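PDB 3R0V: Alpha/beta hydrolase fold protein from Sphaerobacter thermophilus, which probably acts as a hydrolase of the alpha/beta hydrolase superfamily, its natural substrate not established, and here holds D-malate in its pocket. Local coordinates for residues 30-36 / 56-62; 102-107 / 201-205; 121-127 / 219-224; 208-212 / 255-259. All coordinates share one frame; numbering follows the deposited sequence.

Contact 1: 30-36 / 56-62; sequences GGALSTR and DRRGRGD. With MLT (D-malate), chain F.
Gly30 offers its carbonyl O to Arg57 NH1 at 3.0 Å, the N-H...O angle only 145°; Asp188 and Glu74 pair with the same guanidinium. Gly31 O is gripped by three donors: Ser34 N and Ser34 OG from its own type II turn, and Arg60 NH1 (2.9 Å). The turn presents Ala32 N to D-malate O1 at 2.9 Å; Ser96 N also hydrogen-bonds to the ligand. In alpha/beta hydrolases this loop commonly supplies an oxyanion-hole amide, and the placing of Ala32 is consistent with that. Ser34 O receives a straight bond from Arg60 NH1 (171°), in the carbonyl plane and on a lone pair, while Asp188 holds Arg60 NH2. Thr35 lies alongside Asp56, CB being 3.4 Å from Asp56 OD1. Arg36 is held at both ends: its N meets Asp56 OD1 at 2.7 Å, and with CG between the backbone N and the carbonyl carbon (chi1 77°) the extended chain carries NH2 to salt bridges with Asp56 OD2 (2.8 Å) and Asp62 OD2 (2.9 Å); Glu18 pairs with NE. A leucine here would probably leave both carboxylates close together without the cation they share. Asp62 N reaches Asp56 OD2 from the face opposite Arg36 NH2.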
loop_
_atom_site.group_PDB
_atom_site.type_symbol
_atom_site.label_atom_id
_atom_site.label_comp_id
_atom_site.label_asym_id
_atom_site.label_seq_id
_atom_site.Cartn_x
_atom_site.Cartn_y
_atom_site.Cartn_z
ATOM N N GLY A 30 -2.018 2.259 3.329
ATOM C CA GLY A 30 -0.915 2.920 2.657
ATOM C C GLY A 30 0.252 2.002 2.354
ATOM O O GLY A 30 0.376 0.924 2.922
ATOM N N GLY A 31 1.111 2.450 1.446
ATOM C CA GLY A 31 2.272 1.677 1.034
ATOM C C GLY A 31 3.561 2.068 1.734
ATOM O O GLY A 31 3.554 2.623 2.830
ATOM N N ALA A 32 4.684 1.771 1.086
ATOM C CA ALA A 32 5.983 2.043 1.684
ATOM C C ALA A 32 6.106 3.531 1.991
ATOM O O ALA A 32 5.705 4.379 1.197
ATOM C CB ALA A 32 7.103 1.572 0.757
ATOM N N LEU A 33 6.649 3.825 3.171
ATOM C CA LEU A 33 6.933 5.193 3.604
ATOM C C LEU A 33 5.705 6.054 3.818
ATOM O O LEU A 33 5.818 7.265 3.985
ATOM C CB LEU A 33 7.905 5.891 2.645
ATOM C CG LEU A 33 9.192 5.095 2.428
ATOM C CD1 LEU A 33 9.989 5.707 1.288
ATOM C CD2 LEU A 33 10.033 5.048 3.702
ATOM N N SER A 34 4.532 5.432 3.816
ATOM C CA SER A 34 3.296 6.164 4.032
ATOM C C SER A 34 2.956 6.251 5.509
ATOM O O SER A 34 3.344 5.394 6.305
ATOM C CB SER A 34 2.147 5.446 3.334
ATOM O OG SER A 34 1.815 4.272 4.057
ATOM N N THR A 35 2.199 7.281 5.866
ATOM C CA THR A 35 1.494 7.305 7.146
ATOM C C THR A 35 0.049 7.615 6.810
ATOM O O THR A 35 -0.314 7.697 5.636
ATOM C CB THR A 35 2.032 8.379 8.086
ATOM O OG1 THR A 35 1.745 9.676 7.546
ATOM C CG2 THR A 35 3.539 8.213 8.294
ATOM N N ARG A 36 -0.784 7.801 7.827
ATOM C CA ARG A 36 -2.201 8.027 7.574
ATOM C C ARG A 36 -2.445 9.343 6.837
ATOM O O ARG A 36 -3.424 9.473 6.104
ATOM C CB ARG A 36 -3.018 7.932 8.873
ATOM C CG ARG A 36 -2.954 9.123 9.813
ATOM C CD ARG A 36 -3.621 8.742 11.131
ATOM N NE ARG A 36 -4.039 9.891 11.927
ATOM C CZ ARG A 36 -3.342 10.363 12.954
ATOM N NH1 ARG A 36 -3.774 11.417 13.630
ATOM N NH2 ARG A 36 -2.207 9.773 13.303
ATOM N N ASP A 56 -2.274 4.605 10.622
ATOM C CA ASP A 56 -0.831 4.526 10.561
ATOM C C ASP A 56 -0.425 3.075 10.751
ATOM O O ASP A 56 -0.715 2.481 11.776
ATOM C CB ASP A 56 -0.213 5.351 11.693
ATOM C CG ASP A 56 -0.423 6.852 11.533
ATOM O OD1 ASP A 56 -0.281 7.373 10.408
ATOM O OD2 ASP A 56 -0.694 7.534 12.538
ATOM N N ARG A 57 0.241 2.505 9.761
ATOM C CA ARG A 57 0.774 1.162 9.908
ATOM C C ARG A 57 1.794 1.135 11.044
ATOM O O ARG A 57 2.347 2.173 11.434
ATOM C CB ARG A 57 1.381 0.690 8.582
ATOM C CG ARG A 57 0.284 0.250 7.594
ATOM C CD ARG A 57 0.837 -0.051 6.202
ATOM N NE ARG A 57 1.829 -1.130 6.223
ATOM C CZ ARG A 57 2.644 -1.400 5.204
ATOM N NH1 ARG A 57 2.578 -0.659 4.100
ATOM N NH2 ARG A 57 3.534 -2.392 5.286
ATOM N N ARG A 58 2.025 -0.049 11.597
ATOM C CA ARG A 58 2.886 -0.130 12.771
ATOM C C ARG A 58 4.269 0.470 12.531
ATOM O O ARG A 58 4.845 0.349 11.440
ATOM C CB ARG A 58 2.977 -1.553 13.337
ATOM C CG ARG A 58 3.584 -2.595 12.426
ATOM C CD ARG A 58 3.818 -3.889 13.200
ATOM N NE ARG A 58 2.570 -4.320 13.825
ATOM C CZ ARG A 58 2.474 -4.995 14.965
ATOM N NH1 ARG A 58 1.276 -5.322 15.428
ATOM N NH2 ARG A 58 3.564 -5.363 15.633
ATOM N N GLY A 59 4.776 1.146 13.556
ATOM C CA GLY A 59 6.080 1.783 13.495
ATOM C C GLY A 59 6.062 3.140 12.824
ATOM O O GLY A 59 7.127 3.739 12.656
ATOM N N ARG A 60 4.876 3.632 12.455
ATOM C CA ARG A 60 4.739 4.911 11.747
ATOM C C ARG A 60 3.744 5.835 12.424
ATOM O O ARG A 60 2.838 5.395 13.117
ATOM C CB ARG A 60 4.242 4.674 10.321
ATOM C CG ARG A 60 4.933 3.535 9.634
ATOM C CD ARG A 60 4.295 3.275 8.306
ATOM N NE ARG A 60 4.691 1.966 7.821
ATOM C CZ ARG A 60 4.800 1.659 6.538
ATOM N NH1 ARG A 60 4.532 2.575 5.606
ATOM N NH2 ARG A 60 5.166 0.436 6.198
ATOM N N GLY A 61 3.888 7.131 12.174
ATOM C CA GLY A 61 2.913 8.107 12.626
ATOM C C GLY A 61 2.670 7.975 14.113
ATOM O O GLY A 61 3.620 8.019 14.903
ATOM N N ASP A 62 1.415 7.805 14.519
ATOM C CA ASP A 62 1.100 7.729 15.945
ATOM C C ASP A 62 0.907 6.300 16.424
ATOM O O ASP A 62 0.481 6.073 17.554
ATOM C CB ASP A 62 -0.129 8.578 16.279
ATOM C CG ASP A 62 0.119 10.060 16.089
ATOM O OD1 ASP A 62 1.249 10.527 16.375
ATOM O OD2 ASP A 62 -0.812 10.764 15.644
HETATM C C1 MLT F . 5.530 0.938 -2.707
HETATM O O1 MLT F . 4.710 0.975 -1.733
HETATM O O2 MLT F . 5.736 -0.095 -3.345
HETATM C C2 MLT F . 6.231 2.217 -3.075
HETATM O O3 MLT F . 5.621 3.310 -2.419
HETATM C C3 MLT F . 6.225 2.420 -4.584
HETATM C C4 MLT F . 6.578 3.853 -4.920
HETATM O O4 MLT F . 6.645 4.733 -4.033
HETATM O O5 MLT F . 6.809 4.180 -6.102
HETATM O O HOH W 1 0.652 3.853 7.136
#

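Contact 2: 102-107 / 201-205; sequences LLAAAS and RFASI
Arg201 reaches across Ala106 to Ser107, from helix 199-202 to the end of helix 96-106. Its CB lies 4.2 Å from Ala106 CB; the chain then bends at chi3 (72°), bringing the guanidinium back over that methyl, which sits 3.7 Å above one face. NE gives its hydrogen to a water that donates to Ala106 O. At the tip the two nitrogens part: NH1 lies 3.5 Å from Leu103 CD2 and donates to a second water, whereas NH2 donates to Ser107 OG at 3.0 Å, nearly in the guanidinium plane. Ser107 OG in turn donates to Leu103 O, so the bond from Arg201 is relayed into the last turn of the helix.

Deeper in, Phe202 turns one face to Leu102. The CB of Leu102 stands 3.9 Å from the ring centroid, 27° off the normal, a CH-pi contact displaced toward CZ, and Ala106 CB lies at the ring's edge. Replacing Phe202 by an alanine would probably open a gap beside Leu102 and Leu103 and take away the CH-pi surface. Ile205 completes the apolar side with CD1, 4.0 Å from Leu102 CD2 and 4.2 Å from Ala105 CB. Leu228 of helix 219-231 also touches Phe202. The chemistry is thus graded: the buried part is held by shape and apolar contact, and the directional bonds of arginine, serine and water lie at its solvent-facing margin.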
loop_
_atom_site.group_PDB
_atom_site.type_symbol
_atom_site.label_atom_id
_atom_site.label_comp_id
_atom_site.label_asym_id
_atom_site.label_seq_id
_atom_site.Cartn_x
_atom_site.Cartn_y
_atom_site.Cartn_z
ATOM N N LEU A 102 -4.131 -7.554 -0.324
ATOM C CA LEU A 102 -4.367 -8.820 -1.019
ATOM C C LEU A 102 -4.051 -10.008 -0.112
ATOM O O LEU A 102 -4.815 -10.968 -0.058
ATOM C CB LEU A 102 -3.561 -8.887 -2.329
ATOM C CG LEU A 102 -4.039 -7.945 -3.435
ATOM C CD1 LEU A 102 -2.917 -7.605 -4.401
ATOM C CD2 LEU A 102 -5.211 -8.580 -4.187
ATOM N N LEU A 103 -2.930 -9.947 0.601
ATOM C CA LEU A 103 -2.610 -10.990 1.573
ATOM C C LEU A 103 -3.705 -11.105 2.629
ATOM O O LEU A 103 -4.094 -12.210 3.010
ATOM C CB LEU A 103 -1.262 -10.711 2.232
ATOM C CG LEU A 103 -0.042 -10.797 1.311
ATOM C CD1 LEU A 103 1.162 -10.292 2.080
ATOM C CD2 LEU A 103 0.160 -12.231 0.874
ATOM N N ALA A 104 -4.206 -9.968 3.102
ATOM C CA ALA A 104 -5.243 -9.973 4.137
ATOM C C ALA A 104 -6.526 -10.608 3.600
ATOM O O ALA A 104 -7.185 -11.392 4.293
ATOM C CB ALA A 104 -5.510 -8.553 4.631
ATOM N N ALA A 105 -6.879 -10.273 2.368
ATOM C CA ALA A 105 -8.065 -10.843 1.734
ATOM C C ALA A 105 -7.917 -12.353 1.579
ATOM O O ALA A 105 -8.842 -13.109 1.874
ATOM C CB ALA A 105 -8.310 -10.181 0.385
ATOM N N ALA A 106 -6.742 -12.794 1.140
ATOM C CA ALA A 106 -6.487 -14.218 0.953
ATOM C C ALA A 106 -6.493 -14.956 2.288
ATOM O O ALA A 106 -6.786 -16.153 2.335
ATOM C CB ALA A 106 -5.148 -14.422 0.241
ATOM N N SER A 107 -6.176 -14.242 3.363
ATOM C CA SER A 107 -6.130 -14.832 4.697
ATOM C C SER A 107 -7.499 -14.902 5.346
ATOM O O SER A 107 -7.634 -15.455 6.436
ATOM C CB SER A 107 -5.186 -14.041 5.603
ATOM O OG SER A 107 -3.858 -14.076 5.108
ATOM N N ARG A 201 -2.822 -18.399 -3.876
ATOM C CA ARG A 201 -3.582 -17.685 -2.853
ATOM C C ARG A 201 -4.505 -16.625 -3.426
ATOM O O ARG A 201 -5.670 -16.524 -3.036
ATOM C CB ARG A 201 -2.645 -17.028 -1.853
ATOM C CG ARG A 201 -1.780 -18.016 -1.108
ATOM C CD ARG A 201 -1.158 -17.337 0.086
ATOM N NE ARG A 201 -2.160 -17.092 1.118
ATOM C CZ ARG A 201 -2.074 -16.122 2.019
ATOM N NH1 ARG A 201 -1.035 -15.299 2.005
ATOM N NH2 ARG A 201 -3.028 -15.971 2.934
ATOM N N PHE A 202 -3.997 -15.819 -4.352
ATOM C CA PHE A 202 -4.804 -14.734 -4.877
ATOM C C PHE A 202 -5.937 -15.244 -5.768
ATOM O O PHE A 202 -6.996 -14.623 -5.832
ATOM C CB PHE A 202 -3.936 -13.684 -5.591
ATOM C CG PHE A 202 -2.997 -12.918 -4.670
ATOM C CD1 PHE A 202 -3.026 -13.099 -3.286
ATOM C CD2 PHE A 202 -2.105 -11.989 -5.199
ATOM C CE1 PHE A 202 -2.159 -12.385 -2.456
ATOM C CE2 PHE A 202 -1.255 -11.269 -4.378
ATOM C CZ PHE A 202 -1.279 -11.463 -3.014
ATOM N N ALA A 203 -5.737 -16.379 -6.428
ATOM C CA ALA A 203 -6.822 -16.967 -7.217
ATOM C C ALA A 203 -7.999 -17.391 -6.333
ATOM O O ALA A 203 -9.108 -17.579 -6.833
ATOM C CB ALA A 203 -6.314 -18.138 -8.028
ATOM N N SER A 204 -7.758 -17.497 -5.028
ATOM C CA SER A 204 -8.774 -17.931 -4.069
ATOM C C SER A 204 -9.601 -16.766 -3.519
ATOM O O SER A 204 -10.562 -16.970 -2.764
ATOM C CB SER A 204 -8.130 -18.707 -2.914
ATOM O OG SER A 204 -7.546 -17.835 -1.954
ATOM N N ILE A 205 -9.224 -15.543 -3.884
ATOM C CA ILE A 205 -9.971 -14.374 -3.475
ATOM C C ILE A 205 -11.232 -14.310 -4.325
ATOM O O ILE A 205 -11.167 -14.221 -5.550
ATOM C CB ILE A 205 -9.150 -13.084 -3.655
ATOM C CG1 ILE A 205 -7.936 -13.089 -2.715
ATOM C CG2 ILE A 205 -10.023 -11.857 -3.405
ATOM C CD1 ILE A 205 -6.891 -12.025 -3.061
HETATM O O HOH W 2 -4.940 -18.469 1.128
HETATM O O HOH W 3 -8.844 -17.495 0.381
HETATM O O HOH W 4 -0.493 -13.804 4.361
#

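Contact 3: 121-127 / 219-224; sequences YAVDDSR and AWIRHT
The indole of Trp220 is sandwiched: Arg127 lies along one face and Ile221 CG1, from its own helix, sits over the other, while Tyr121 O approaches the edge, 3.3 Å from Trp220 CZ3. Arg127 is fully extended, its CG trans to the backbone N (chi1 -177°), and therefore runs the length of the indole. Its CB begins over Trp220 CG, CD makes a CH-pi contact 3.6 Å from the centroid of the six-membered ring, and the guanidinium stacks at the far end, planes 20° apart, with CZ 4.0 Å from that centroid as a cation-pi pair. Pro120 O and Gly158 O accept from NH1 and NH2, fixing the rotation of the group.

The imidazole of His223 has Ala219 O over one face and Asp124 OD1 at its edge. ND1 donates to Asp124 OD1 at 2.9 Å in the ring plane, though it comes from above the carboxylate plane, the two planes being 59° apart. Asp124 OD2 is meanwhile taken by Ser126 N, an Asx turn, and by Ser126 OG at 2.6 Å. Further along, Thr224 OG1 donates to Tyr121 O at 2.7 Å, well above the carbonyl plane, and a water joins Val123 N, Asp124 OD1 and Trp220 O. The arrangement docks the loop that leaves strand 111-117 for the helices 134-143 to 185-192 on the start of helix 219-231, in the alpha/beta hydrolase fold.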
loop_
_atom_site.group_PDB
_atom_site.type_symbol
_atom_site.label_atom_id
_atom_site.label_comp_id
_atom_site.label_asym_id
_atom_site.label_seq_id
_atom_site.Cartn_x
_atom_site.Cartn_y
_atom_site.Cartn_z
ATOM N N TYR A 121 4.192 -6.018 -7.563
ATOM C CA TYR A 121 4.701 -7.347 -7.887
ATOM C C TYR A 121 5.395 -7.262 -9.240
ATOM O O TYR A 121 5.260 -6.277 -9.955
ATOM C CB TYR A 121 3.582 -8.393 -7.927
ATOM C CG TYR A 121 2.986 -8.659 -6.574
ATOM C CD1 TYR A 121 3.598 -9.544 -5.704
ATOM C CD2 TYR A 121 1.827 -8.006 -6.155
ATOM C CE1 TYR A 121 3.071 -9.787 -4.444
ATOM C CE2 TYR A 121 1.291 -8.249 -4.906
ATOM C CZ TYR A 121 1.922 -9.135 -4.057
ATOM O OH TYR A 121 1.384 -9.352 -2.805
ATOM N N ALA A 122 6.148 -8.302 -9.580
ATOM C CA ALA A 122 6.849 -8.365 -10.853
ATOM C C ALA A 122 6.455 -9.640 -11.573
ATOM O O ALA A 122 6.442 -10.711 -10.963
ATOM C CB ALA A 122 8.355 -8.348 -10.615
ATOM N N VAL A 123 6.139 -9.543 -12.863
ATOM C CA VAL A 123 5.784 -10.730 -13.634
ATOM C C VAL A 123 6.614 -10.929 -14.899
ATOM O O VAL A 123 6.392 -11.885 -15.629
ATOM C CB VAL A 123 4.302 -10.722 -14.035
ATOM C CG1 VAL A 123 3.430 -10.707 -12.785
ATOM C CG2 VAL A 123 3.995 -9.519 -14.938
ATOM N N ASP A 124 7.554 -10.029 -15.164
ATOM C CA ASP A 124 8.350 -10.119 -16.389
ATOM C C ASP A 124 9.651 -9.329 -16.265
ATOM O O ASP A 124 9.852 -8.583 -15.302
ATOM C CB ASP A 124 7.532 -9.627 -17.587
ATOM C CG ASP A 124 7.345 -8.120 -17.594
ATOM O OD1 ASP A 124 6.526 -7.596 -16.803
ATOM O OD2 ASP A 124 8.009 -7.434 -18.409
ATOM N N ASP A 125 10.526 -9.486 -17.254
ATOM C CA ASP A 125 11.852 -8.885 -17.204
ATOM C C ASP A 125 11.890 -7.378 -17.469
ATOM O O ASP A 125 12.949 -6.766 -17.338
ATOM C CB ASP A 125 12.795 -9.575 -18.199
ATOM C CG ASP A 125 13.259 -10.952 -17.740
ATOM O OD1 ASP A 125 12.926 -11.407 -16.630
ATOM O OD2 ASP A 125 14.017 -11.578 -18.515
ATOM N N SER A 126 10.761 -6.766 -17.818
ATOM C CA SER A 126 10.758 -5.315 -18.048
ATOM C C SER A 126 10.974 -4.534 -16.751
ATOM O O SER A 126 11.267 -3.347 -16.783
ATOM C CB SER A 126 9.486 -4.840 -18.757
ATOM O OG SER A 126 8.363 -4.891 -17.894
ATOM N N ARG A 127 10.823 -5.203 -15.611
ATOM C CA ARG A 127 11.221 -4.608 -14.339
ATOM C C ARG A 127 12.708 -4.838 -14.126
ATOM O O ARG A 127 13.185 -5.961 -14.271
ATOM C CB ARG A 127 10.447 -5.214 -13.175
ATOM C CG ARG A 127 10.805 -4.558 -11.858
ATOM C CD ARG A 127 9.946 -5.050 -10.737
ATOM N NE ARG A 127 10.276 -4.394 -9.480
ATOM C CZ ARG A 127 9.548 -4.512 -8.375
ATOM N NH1 ARG A 127 8.438 -5.252 -8.383
ATOM N NH2 ARG A 127 9.916 -3.896 -7.272
ATOM N N ALA A 219 6.004 -0.066 -17.711
ATOM C CA ALA A 219 5.473 -1.263 -18.347
ATOM C C ALA A 219 5.306 -2.409 -17.354
ATOM O O ALA A 219 4.318 -3.145 -17.389
ATOM C CB ALA A 219 6.361 -1.695 -19.516
ATOM N N TRP A 220 6.269 -2.578 -16.463
ATOM C CA TRP A 220 6.197 -3.728 -15.570
ATOM C C TRP A 220 5.015 -3.674 -14.614
ATOM O O TRP A 220 4.461 -4.716 -14.248
ATOM C CB TRP A 220 7.514 -3.941 -14.821
ATOM C CG TRP A 220 7.922 -2.888 -13.823
ATOM C CD1 TRP A 220 8.770 -1.828 -14.030
ATOM C CD2 TRP A 220 7.563 -2.843 -12.437
ATOM N NE1 TRP A 220 8.942 -1.124 -12.864
ATOM C CE2 TRP A 220 8.212 -1.722 -11.870
ATOM C CE3 TRP A 220 6.747 -3.632 -11.623
ATOM C CZ2 TRP A 220 8.070 -1.375 -10.517
ATOM C CZ3 TRP A 220 6.603 -3.287 -10.286
ATOM C CH2 TRP A 220 7.262 -2.167 -9.747
ATOM N N ILE A 221 4.620 -2.465 -14.222
ATOM C CA ILE A 221 3.430 -2.291 -13.402
ATOM C C ILE A 221 2.158 -2.627 -14.186
ATOM O O ILE A 221 1.248 -3.262 -13.646
ATOM C CB ILE A 221 3.369 -0.856 -12.846
ATOM C CG1 ILE A 221 4.306 -0.717 -11.644
ATOM C CG2 ILE A 221 1.938 -0.442 -12.481
ATOM C CD1 ILE A 221 3.795 -1.435 -10.385
ATOM N N ARG A 222 2.085 -2.212 -15.446
ATOM C CA ARG A 222 0.937 -2.599 -16.272
ATOM C C ARG A 222 0.836 -4.106 -16.371
ATOM O O ARG A 222 -0.253 -4.666 -16.258
ATOM C CB ARG A 222 1.031 -2.024 -17.688
ATOM C CG ARG A 222 1.044 -0.505 -17.777
ATOM C CD ARG A 222 0.730 -0.076 -19.221
ATOM N NE ARG A 222 1.606 -0.726 -20.199
ATOM C CZ ARG A 222 2.728 -0.192 -20.680
ATOM N NH1 ARG A 222 3.116 1.024 -20.315
ATOM N NH2 ARG A 222 3.452 -0.882 -21.546
ATOM N N HIS A 223 1.958 -4.773 -16.615
ATOM C CA HIS A 223 1.896 -6.218 -16.805
ATOM C C HIS A 223 1.443 -6.920 -15.528
ATOM O O HIS A 223 0.678 -7.879 -15.589
ATOM C CB HIS A 223 3.235 -6.777 -17.269
ATOM C CG HIS A 223 3.751 -6.127 -18.508
ATOM N ND1 HIS A 223 5.090 -6.109 -18.825
ATOM C CD2 HIS A 223 3.116 -5.449 -19.492
ATOM C CE1 HIS A 223 5.259 -5.457 -19.962
ATOM N NE2 HIS A 223 4.077 -5.057 -20.395
ATOM N N THR A 224 1.933 -6.454 -14.387
ATOM C CA THR A 224 1.491 -6.990 -13.106
ATOM C C THR A 224 0.004 -6.775 -12.894
ATOM O O THR A 224 -0.708 -7.690 -12.475
ATOM C CB THR A 224 2.310 -6.367 -11.989
ATOM O OG1 THR A 224 3.642 -6.886 -12.086
ATOM C CG2 THR A 224 1.708 -6.698 -10.615
HETATM O O HOH W 5 6.210 -7.005 -14.160
HETATM O O HOH W 6 9.022 -1.456 -17.274
#

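Contact 4: 208-212 / 255-259; sequences PTLVM and VLVEF
Leu210 lays its CB squarely on the ring of Phe259: the carbon is 3.6 Å from the ring centroid and only 3° off the normal, a CH-pi contact over the centre of the face. The two side chains overlap head to root, which brings the leucine's CD2 back to the base of the phenylalanine, 3.8 Å from Phe259 CB. Phe259 has its CG trans to the backbone N (chi1 168°), and this carries the ring across to the strand backbone. Its leading atom, CZ, lies 3.5 Å from Pro208 O, which is at the ring edge, while CE1 is 4.2 Å from Pro208 CB.

Strand 209-212 and helix 255-259 run nearly antiparallel, their short axes 163° apart in direction and 10.3 Å apart at closest approach. This is the layering of an alpha/beta hydrolase, with the C-terminal helix 249-260 laid on one face of the central, largely parallel sheet. Strand 209-213 is itself flanked in that sheet by 111-117 and 235-239.

Within the strand, Leu210 and Met212, two residues apart, both start out toward the helix, whereas Thr209 starts away. The CD2 of Leu210 also lies 3.8 Å from Val255 CG1. Met212, a selenomethionine, divides its end between two residues of the helix, SE being 4.0 Å from Val255 CG1 and its terminal CE, swung round by a bend at chi3, an equal 4.0 Å from Leu256 CD2. No hydrogen bond links the two segments, and Phe92 of strand 89-94 touches both Met212 and Leu256.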
loop_
_atom_site.group_PDB
_atom_site.type_symbol
_atom_site.label_atom_id
_atom_site.label_comp_id
_atom_site.label_asym_id
_atom_site.label_seq_id
_atom_site.Cartn_x
_atom_site.Cartn_y
_atom_site.Cartn_z
ATOM N N PRO A 208 -15.446 -9.056 -5.108
ATOM C CA PRO A 208 -15.264 -8.095 -6.201
ATOM C C PRO A 208 -13.961 -7.326 -5.994
ATOM O O PRO A 208 -13.718 -6.791 -4.914
ATOM C CB PRO A 208 -16.466 -7.154 -6.054
ATOM C CG PRO A 208 -17.514 -7.963 -5.293
ATOM C CD PRO A 208 -16.704 -8.839 -4.365
ATOM N N THR A 209 -13.146 -7.269 -7.041
ATOM C CA THR A 209 -11.830 -6.651 -6.949
ATOM C C THR A 209 -11.590 -5.720 -8.130
ATOM O O THR A 209 -12.028 -5.977 -9.254
ATOM C CB THR A 209 -10.718 -7.725 -6.875
ATOM O OG1 THR A 209 -10.906 -8.505 -5.692
ATOM C CG2 THR A 209 -9.329 -7.092 -6.803
ATOM N N LEU A 210 -10.898 -4.623 -7.850
ATOM C CA LEU A 210 -10.532 -3.633 -8.856
ATOM C C LEU A 210 -9.030 -3.402 -8.792
ATOM O O LEU A 210 -8.499 -3.104 -7.729
ATOM C CB LEU A 210 -11.275 -2.336 -8.574
ATOM C CG LEU A 210 -10.815 -1.097 -9.328
ATOM C CD1 LEU A 210 -11.021 -1.326 -10.798
ATOM C CD2 LEU A 210 -11.586 0.121 -8.863
ATOM N N VAL A 211 -8.350 -3.575 -9.922
ATOM C CA VAL A 211 -6.911 -3.381 -9.988
ATOM C C VAL A 211 -6.657 -2.173 -10.871
ATOM O O VAL A 211 -7.124 -2.130 -12.010
ATOM C CB VAL A 211 -6.218 -4.595 -10.612
ATOM C CG1 VAL A 211 -4.703 -4.383 -10.589
ATOM C CG2 VAL A 211 -6.582 -5.872 -9.875
HETATM N N MSE A 212 -5.950 -1.182 -10.349
HETATM C CA MSE A 212 -5.743 0.067 -11.076
HETATM C C MSE A 212 -4.280 0.342 -11.297
HETATM O O MSE A 212 -3.445 0.028 -10.455
HETATM C CB MSE A 212 -6.317 1.252 -10.302
HETATM C CG MSE A 212 -7.825 1.425 -10.406
HETATM SE SE MSE A 212 -8.474 2.630 -9.015
HETATM C CE MSE A 212 -8.118 1.424 -7.632
ATOM N N VAL A 255 -13.659 6.623 -9.647
ATOM C CA VAL A 255 -13.545 5.202 -9.972
ATOM C C VAL A 255 -13.867 4.331 -8.751
ATOM O O VAL A 255 -14.574 3.321 -8.852
ATOM C CB VAL A 255 -12.143 4.864 -10.509
ATOM C CG1 VAL A 255 -12.005 3.383 -10.778
ATOM C CG2 VAL A 255 -11.850 5.664 -11.784
ATOM N N LEU A 256 -13.349 4.726 -7.595
ATOM C CA LEU A 256 -13.664 4.026 -6.357
ATOM C C LEU A 256 -15.132 4.137 -5.994
ATOM O O LEU A 256 -15.733 3.163 -5.552
ATOM C CB LEU A 256 -12.821 4.556 -5.200
ATOM C CG LEU A 256 -11.337 4.229 -5.242
ATOM C CD1 LEU A 256 -10.686 4.779 -3.988
ATOM C CD2 LEU A 256 -11.097 2.723 -5.340
ATOM N N VAL A 257 -15.710 5.322 -6.158
ATOM C CA VAL A 257 -17.121 5.492 -5.831
ATOM C C VAL A 257 -17.970 4.562 -6.683
ATOM O O VAL A 257 -18.855 3.891 -6.167
ATOM C CB VAL A 257 -17.586 6.944 -6.019
ATOM C CG1 VAL A 257 -19.109 7.032 -5.945
ATOM C CG2 VAL A 257 -16.940 7.848 -4.979
ATOM N N GLU A 258 -17.684 4.511 -7.982
ATOM C CA GLU A 258 -18.429 3.643 -8.891
ATOM C C GLU A 258 -18.270 2.175 -8.509
ATOM O O GLU A 258 -19.245 1.420 -8.465
ATOM C CB GLU A 258 -17.955 3.863 -10.329
ATOM C CG GLU A 258 -18.878 3.289 -11.402
ATOM C CD GLU A 258 -18.772 1.781 -11.558
ATOM O OE1 GLU A 258 -17.664 1.229 -11.373
ATOM O OE2 GLU A 258 -19.801 1.146 -11.876
ATOM N N PHE A 259 -17.037 1.761 -8.231
ATOM C CA PHE A 259 -16.765 0.355 -7.946
ATOM C C PHE A 259 -17.354 -0.097 -6.608
ATOM O O PHE A 259 -17.872 -1.209 -6.489
ATOM C CB PHE A 259 -15.250 0.109 -7.977
ATOM C CG PHE A 259 -14.844 -1.225 -7.429
ATOM C CD1 PHE A 259 -15.123 -2.395 -8.118
ATOM C CD2 PHE A 259 -14.152 -1.301 -6.229
ATOM C CE1 PHE A 259 -14.732 -3.627 -7.594
ATOM C CE2 PHE A 259 -13.762 -2.517 -5.709
ATOM C CZ PHE A 259 -14.062 -3.680 -6.390
#

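Overall arrangement
From the N terminus, contact 1 closes first, joining the loops after strands 25-29 and 51-52 beside the malate pocket before any other contact opens. Contact 2 opens on helix 96-106 and contact 3 on the loop after strand 111-117; contact 2 closes at 201-205 and contact 3 only at helix 219-231, so their segments alternate and the two cross. They also touch, Phe202 CZ lying 3.4 Å from Tyr121 OH. Strand 209-213 opens contact 4 straight after contact 2 ends and inside the span of contact 3, which it therefore crosses, and helix 249-260 closes it. Contacts 1 and 4, with centres about 23 Å apart, lie on opposite sides of the chain's centre.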